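Local coordinates for protein dihydrodipicolinate synthase (Bacillus clausii KSM-K16, PDB 3E96) that belongs to the DapA family and probably acts as a 4-hydroxy-tetrahydrodipicolinate synthase, a lyase of lysine biosynthesis, at residues B[17-22]-B[55-60]; B[153-158]-B[181-186]. All blocks are in the same frame, centred on the assembly; numbering follows the deposited sequence.

Contact 1 (B[17-22]-B[55-60]); sequences GIPITP and NTSEFY
Two first torsions set two hydroxyls on facing backbone carbonyls: S57 OG lies anti to its own carbonyl carbon (chi1 -41°) and reaches P19 O, while T21 OG1, turned the same way (chi1 -60°), reaches S57 O. S57 OG donates to P19 O over 2.6 Å, nearly in line with the carbonyl (C=O...O angle 161°). The same oxygen is also hydrogen-bonded to G54 N, so the small hydroxyl is gripped on two counts. T21 OG1 sits 2.7 Å from S57 O and is also hydrogen-bonded to E70 OE1.

At I18 the contact becomes van der Waals packing. The side chains of I18 and T56 cross at about a right angle, and I18 CG2 presses on T56 CB at 3.4 Å, closer than usual for two carbons. T56 OG1 rests 3.4 Å from I18 CB.

Beside T21 a bridging water joins three groups: it accepts from T21 N and donates to T56 O (2.9 Å) and to E58 OE2 (2.7 Å). K265 forms a salt bridge with E58 OE2 and also hydrogen-bonds T21 O, bringing helix 262-270 into the network. Residues 55-58 make a type I turn, closed by E58 N to N55 O, which presents T56 and S57 to the loop 17-22.

Such interlocked loops, each following a strand of a closed parallel barrel, are characteristic of the TIM-barrel active-site end; here they carry T56, a predicted pyruvate-binding residue, and I18 beside K167, the predicted Schiff-base lysine.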
loop_
_atom_site.group_PDB
_atom_site.type_symbol
_atom_site.label_atom_id
_atom_site.label_comp_id
_atom_site.label_asym_id
_atom_site.label_seq_id
_atom_site.Cartn_x
_atom_site.Cartn_y
_atom_site.Cartn_z
ATOM N N GLY B 17 -15.348 -13.362 -9.304
ATOM C CA GLY B 17 -14.814 -14.137 -8.197
ATOM C C GLY B 17 -13.332 -13.885 -8.016
ATOM O O GLY B 17 -12.570 -13.940 -8.984
ATOM N N ILE B 18 -12.922 -13.605 -6.780
ATOM C CA ILE B 18 -11.517 -13.337 -6.483
ATOM C C ILE B 18 -11.005 -14.540 -5.714
ATOM O O ILE B 18 -11.328 -14.718 -4.542
ATOM C CB ILE B 18 -11.340 -12.087 -5.591
ATOM C CG1 ILE B 18 -12.332 -10.990 -5.999
ATOM C CG2 ILE B 18 -9.901 -11.588 -5.697
ATOM C CD1 ILE B 18 -12.230 -10.546 -7.436
ATOM N N PRO B 19 -10.172 -15.366 -6.355
ATOM C CA PRO B 19 -9.632 -16.564 -5.714
ATOM C C PRO B 19 -8.539 -16.301 -4.699
ATOM O O PRO B 19 -7.772 -15.349 -4.827
ATOM C CB PRO B 19 -9.103 -17.363 -6.896
ATOM C CG PRO B 19 -8.510 -16.265 -7.756
ATOM C CD PRO B 19 -9.574 -15.168 -7.691
ATOM N N ILE B 20 -8.483 -17.151 -3.682
ATOM C CA ILE B 20 -7.430 -17.049 -2.688
ATOM C C ILE B 20 -6.206 -17.695 -3.331
ATOM O O ILE B 20 -6.323 -18.394 -4.345
ATOM C CB ILE B 20 -7.736 -17.884 -1.429
ATOM C CG1 ILE B 20 -8.022 -19.335 -1.843
ATOM C CG2 ILE B 20 -8.890 -17.285 -0.665
ATOM C CD1 ILE B 20 -7.807 -20.358 -0.733
ATOM N N THR B 21 -5.038 -17.448 -2.751
ATOM C CA THR B 21 -3.811 -18.087 -3.207
ATOM C C THR B 21 -3.441 -18.977 -2.022
ATOM O O THR B 21 -2.980 -18.493 -0.985
ATOM C CB THR B 21 -2.661 -17.089 -3.450
ATOM O OG1 THR B 21 -3.052 -16.133 -4.445
ATOM C CG2 THR B 21 -1.416 -17.834 -3.939
ATOM N N PRO B 22 -3.672 -20.295 -2.145
ATOM C CA PRO B 22 -3.348 -21.219 -1.052
ATOM C C PRO B 22 -1.858 -21.206 -0.728
ATOM O O PRO B 22 -1.031 -21.371 -1.622
ATOM C CB PRO B 22 -3.792 -22.580 -1.600
ATOM C CG PRO B 22 -4.868 -22.222 -2.589
ATOM C CD PRO B 22 -4.292 -21.009 -3.271
ATOM N N ASN B 55 -7.084 -8.723 -4.460
ATOM C CA ASN B 55 -6.656 -8.578 -3.078
ATOM C C ASN B 55 -7.008 -9.784 -2.220
ATOM O O ASN B 55 -6.315 -10.074 -1.251
ATOM C CB ASN B 55 -7.201 -7.279 -2.485
ATOM C CG ASN B 55 -6.253 -6.108 -2.712
ATOM O OD1 ASN B 55 -6.682 -4.989 -2.976
ATOM N ND2 ASN B 55 -4.947 -6.369 -2.605
ATOM N N THR B 56 -8.064 -10.504 -2.591
ATOM C CA THR B 56 -8.453 -11.699 -1.850
ATOM C C THR B 56 -7.376 -12.759 -2.102
ATOM O O THR B 56 -7.191 -13.678 -1.306
ATOM C CB THR B 56 -9.810 -12.249 -2.333
ATOM O OG1 THR B 56 -10.776 -11.192 -2.345
ATOM C CG2 THR B 56 -10.303 -13.354 -1.397
ATOM N N SER B 57 -6.666 -12.606 -3.220
ATOM C CA SER B 57 -5.589 -13.518 -3.613
ATOM C C SER B 57 -4.291 -13.167 -2.889
ATOM O O SER B 57 -3.266 -13.825 -3.094
ATOM C CB SER B 57 -5.323 -13.408 -5.119
ATOM O OG SER B 57 -6.524 -13.317 -5.860
ATOM N N GLU B 58 -4.340 -12.122 -2.063
ATOM C CA GLU B 58 -3.170 -11.638 -1.328
ATOM C C GLU B 58 -2.055 -11.237 -2.294
ATOM O O GLU B 58 -0.884 -11.568 -2.115
ATOM C CB GLU B 58 -2.683 -12.690 -0.331
ATOM C CG GLU B 58 -3.641 -12.884 0.834
ATOM C CD GLU B 58 -3.200 -13.980 1.779
ATOM O OE1 GLU B 58 -2.359 -13.709 2.667
ATOM O OE2 GLU B 58 -3.690 -15.125 1.621
ATOM N N PHE B 59 -2.455 -10.500 -3.324
ATOM C CA PHE B 59 -1.554 -10.003 -4.356
ATOM C C PHE B 59 -0.260 -9.386 -3.820
ATOM O O PHE B 59 0.838 -9.721 -4.277
ATOM C CB PHE B 59 -2.309 -8.972 -5.202
ATOM C CG PHE B 59 -1.451 -8.237 -6.186
ATOM C CD1 PHE B 59 -0.850 -8.905 -7.242
ATOM C CD2 PHE B 59 -1.276 -6.859 -6.073
ATOM C CE1 PHE B 59 -0.086 -8.218 -8.178
ATOM C CE2 PHE B 59 -0.514 -6.161 -7.003
ATOM C CZ PHE B 59 0.082 -6.843 -8.060
ATOM N N TYR B 60 -0.380 -8.485 -2.850
ATOM C CA TYR B 60 0.796 -7.819 -2.304
ATOM C C TYR B 60 1.742 -8.705 -1.505
ATOM O O TYR B 60 2.854 -8.288 -1.173
ATOM C CB TYR B 60 0.360 -6.606 -1.484
ATOM C CG TYR B 60 -0.234 -5.529 -2.365
ATOM C CD1 TYR B 60 0.540 -4.904 -3.340
ATOM C CD2 TYR B 60 -1.575 -5.163 -2.254
ATOM C CE1 TYR B 60 -0.001 -3.941 -4.185
ATOM C CE2 TYR B 60 -2.130 -4.198 -3.096
ATOM C CZ TYR B 60 -1.331 -3.592 -4.059
ATOM O OH TYR B 60 -1.861 -2.630 -4.887
HETATM O O HOH W 1 -5.208 -15.615 -0.606
#

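Contact 2 (B[153-158]-B[181-186]); sequences VLVDLA and RSIPEE
L154 meets I183 through its backbone rather than its side chain: I183 CD1 comes up to L154 O at 3.8 Å. That carbonyl is already engaged in the helix, accepting from A158 N over 2.9 Å, so the methyl adds only a van der Waals contact beside a satisfied oxygen.

One residue on, V155 offers both its backbone and its branches. I183 CD1 lies 4.0 Å from V155 CA, and V155 CG2 stands 4.2 Å from I183 CG1. The same CG2 faces S182 CB, while CG1 comes near S182 O; these are loose contacts towards the partly exposed side of the interface.

The tightest approach is at A158, whose CB meets I183 CG2 at 3.6 Å and I183 CD1 at 3.9 Å. A nearly extended chain, with I183 CD1 anti to its own CA (chi2 172°), carries the isoleucine tip past A158 CB to L154 O. One side chain thus bears on three residues, L154, V155 and A158, and no hydrogen bond crosses the contact. S182 OG turns instead to K178 O, in the last turn of helix 173-180.

The contact joins helix 152-157 to the loop between helix 173-180 and strand 190-193 on the outside of the barrel. The helix places L154 over strands 140-144 and 163-168, and L157 against helix 122-136; the loop leads into strand 190-193, where W191 touches both L154 and I183.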
loop_
_atom_site.group_PDB
_atom_site.type_symbol
_atom_site.label_atom_id
_atom_site.label_comp_id
_atom_site.label_asym_id
_atom_site.label_seq_id
_atom_site.Cartn_x
_atom_site.Cartn_y
_atom_site.Cartn_z
ATOM N N VAL B 153 -11.977 11.796 -11.400
ATOM C CA VAL B 153 -10.952 10.955 -12.009
ATOM C C VAL B 153 -11.595 9.907 -12.917
ATOM O O VAL B 153 -11.098 9.629 -14.009
ATOM C CB VAL B 153 -10.113 10.223 -10.931
ATOM C CG1 VAL B 153 -9.185 9.208 -11.590
ATOM C CG2 VAL B 153 -9.312 11.230 -10.122
ATOM N N LEU B 154 -12.701 9.324 -12.465
ATOM C CA LEU B 154 -13.394 8.305 -13.248
ATOM C C LEU B 154 -14.075 8.930 -14.463
ATOM O O LEU B 154 -14.081 8.353 -15.551
ATOM C CB LEU B 154 -14.434 7.581 -12.386
ATOM C CG LEU B 154 -13.875 6.758 -11.218
ATOM C CD1 LEU B 154 -15.028 6.149 -10.420
ATOM C CD2 LEU B 154 -12.964 5.660 -11.755
ATOM N N VAL B 155 -14.654 10.108 -14.268
ATOM C CA VAL B 155 -15.317 10.806 -15.364
ATOM C C VAL B 155 -14.300 11.094 -16.463
ATOM O O VAL B 155 -14.599 10.959 -17.648
ATOM C CB VAL B 155 -15.929 12.139 -14.887
ATOM C CG1 VAL B 155 -16.570 12.875 -16.065
ATOM C CG2 VAL B 155 -16.966 11.875 -13.806
ATOM N N ASP B 156 -13.091 11.479 -16.069
ATOM C CA ASP B 156 -12.058 11.795 -17.048
ATOM C C ASP B 156 -11.425 10.581 -17.721
ATOM O O ASP B 156 -10.927 10.682 -18.845
ATOM C CB ASP B 156 -10.975 12.673 -16.411
ATOM C CG ASP B 156 -11.497 14.045 -16.032
ATOM O OD1 ASP B 156 -12.503 14.473 -16.631
ATOM O OD2 ASP B 156 -10.905 14.697 -15.149
ATOM N N LEU B 157 -11.447 9.436 -17.047
ATOM C CA LEU B 157 -10.880 8.213 -17.612
ATOM C C LEU B 157 -11.868 7.489 -18.519
ATOM O O LEU B 157 -11.465 6.778 -19.439
ATOM C CB LEU B 157 -10.455 7.251 -16.497
ATOM C CG LEU B 157 -9.205 7.543 -15.670
ATOM C CD1 LEU B 157 -9.121 6.541 -14.516
ATOM C CD2 LEU B 157 -7.973 7.444 -16.548
ATOM N N ALA B 158 -13.158 7.681 -18.257
ATOM C CA ALA B 158 -14.220 7.015 -19.011
ATOM C C ALA B 158 -14.062 6.954 -20.532
ATOM O O ALA B 158 -14.318 5.915 -21.133
ATOM C CB ALA B 158 -15.568 7.635 -18.662
ATOM N N ARG B 181 -24.143 8.342 -13.039
ATOM C CA ARG B 181 -24.967 9.227 -13.849
ATOM C C ARG B 181 -24.224 10.440 -14.408
ATOM O O ARG B 181 -24.832 11.313 -15.029
ATOM C CB ARG B 181 -26.184 9.653 -13.023
ATOM C CG ARG B 181 -27.061 8.456 -12.659
ATOM C CD ARG B 181 -28.140 8.756 -11.631
ATOM N NE ARG B 181 -29.041 7.614 -11.512
ATOM C CZ ARG B 181 -28.708 6.439 -10.984
ATOM N NH1 ARG B 181 -27.484 6.241 -10.502
ATOM N NH2 ARG B 181 -29.588 5.448 -10.970
ATOM N N SER B 182 -22.910 10.483 -14.208
ATOM C CA SER B 182 -22.096 11.595 -14.700
ATOM C C SER B 182 -21.299 11.209 -15.941
ATOM O O SER B 182 -20.609 12.042 -16.531
ATOM C CB SER B 182 -21.131 12.073 -13.611
ATOM O OG SER B 182 -21.834 12.557 -12.478
ATOM N N ILE B 183 -21.389 9.944 -16.329
ATOM C CA ILE B 183 -20.672 9.451 -17.496
ATOM C C ILE B 183 -21.691 8.998 -18.541
ATOM O O ILE B 183 -22.564 8.181 -18.255
ATOM C CB ILE B 183 -19.744 8.280 -17.096
ATOM C CG1 ILE B 183 -18.679 8.798 -16.119
ATOM C CG2 ILE B 183 -19.114 7.655 -18.334
ATOM C CD1 ILE B 183 -17.818 7.724 -15.483
ATOM N N PRO B 184 -21.594 9.532 -19.769
ATOM C CA PRO B 184 -22.518 9.179 -20.852
ATOM C C PRO B 184 -22.456 7.711 -21.257
ATOM O O PRO B 184 -21.420 7.062 -21.116
ATOM C CB PRO B 184 -22.098 10.119 -21.980
ATOM C CG PRO B 184 -20.632 10.271 -21.756
ATOM C CD PRO B 184 -20.549 10.453 -20.251
ATOM N N GLU B 185 -23.577 7.191 -21.753
ATOM C CA GLU B 185 -23.647 5.796 -22.176
ATOM C C GLU B 185 -22.602 5.543 -23.252
ATOM O O GLU B 185 -22.156 4.416 -23.456
ATOM C CB GLU B 185 -25.040 5.476 -22.729
ATOM C CG GLU B 185 -26.171 5.678 -21.732
ATOM C CD GLU B 185 -26.006 4.842 -20.475
ATOM O OE1 GLU B 185 -25.917 3.599 -20.589
ATOM O OE2 GLU B 185 -25.967 5.427 -19.370
ATOM N N GLU B 186 -22.216 6.614 -23.932
ATOM C CA GLU B 186 -21.227 6.552 -24.996
ATOM C C GLU B 186 -19.910 5.896 -24.568
ATOM O O GLU B 186 -19.216 5.295 -25.386
ATOM C CB GLU B 186 -20.952 7.966 -25.505
ATOM C CG GLU B 186 -19.818 8.064 -26.492
ATOM C CD GLU B 186 -19.514 9.493 -26.886
ATOM O OE1 GLU B 186 -18.603 9.691 -27.712
ATOM O OE2 GLU B 186 -20.182 10.414 -26.372
#

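The two contacts illustrate how differently packing is achieved in two parts of one barrel. The centre of contact 1 is about 8 Å from the centre of the chain; it lies in loops that follow strands and combines hydrogen bonds, a bridging water and close side-chain packing. The centre of contact 2 is about 22 Å from the centre of the chain, in the outer helical layer, and the contact rests on van der Waals contacts, with no hydrogen bond across it. The centres of contact 1 and contact 2 are 29 Å apart. The predicted Schiff-base residue K167 relates them: its side chain is about 4 Å from that of I18 in contact 1 but about 9 Å from that of L154 in contact 2.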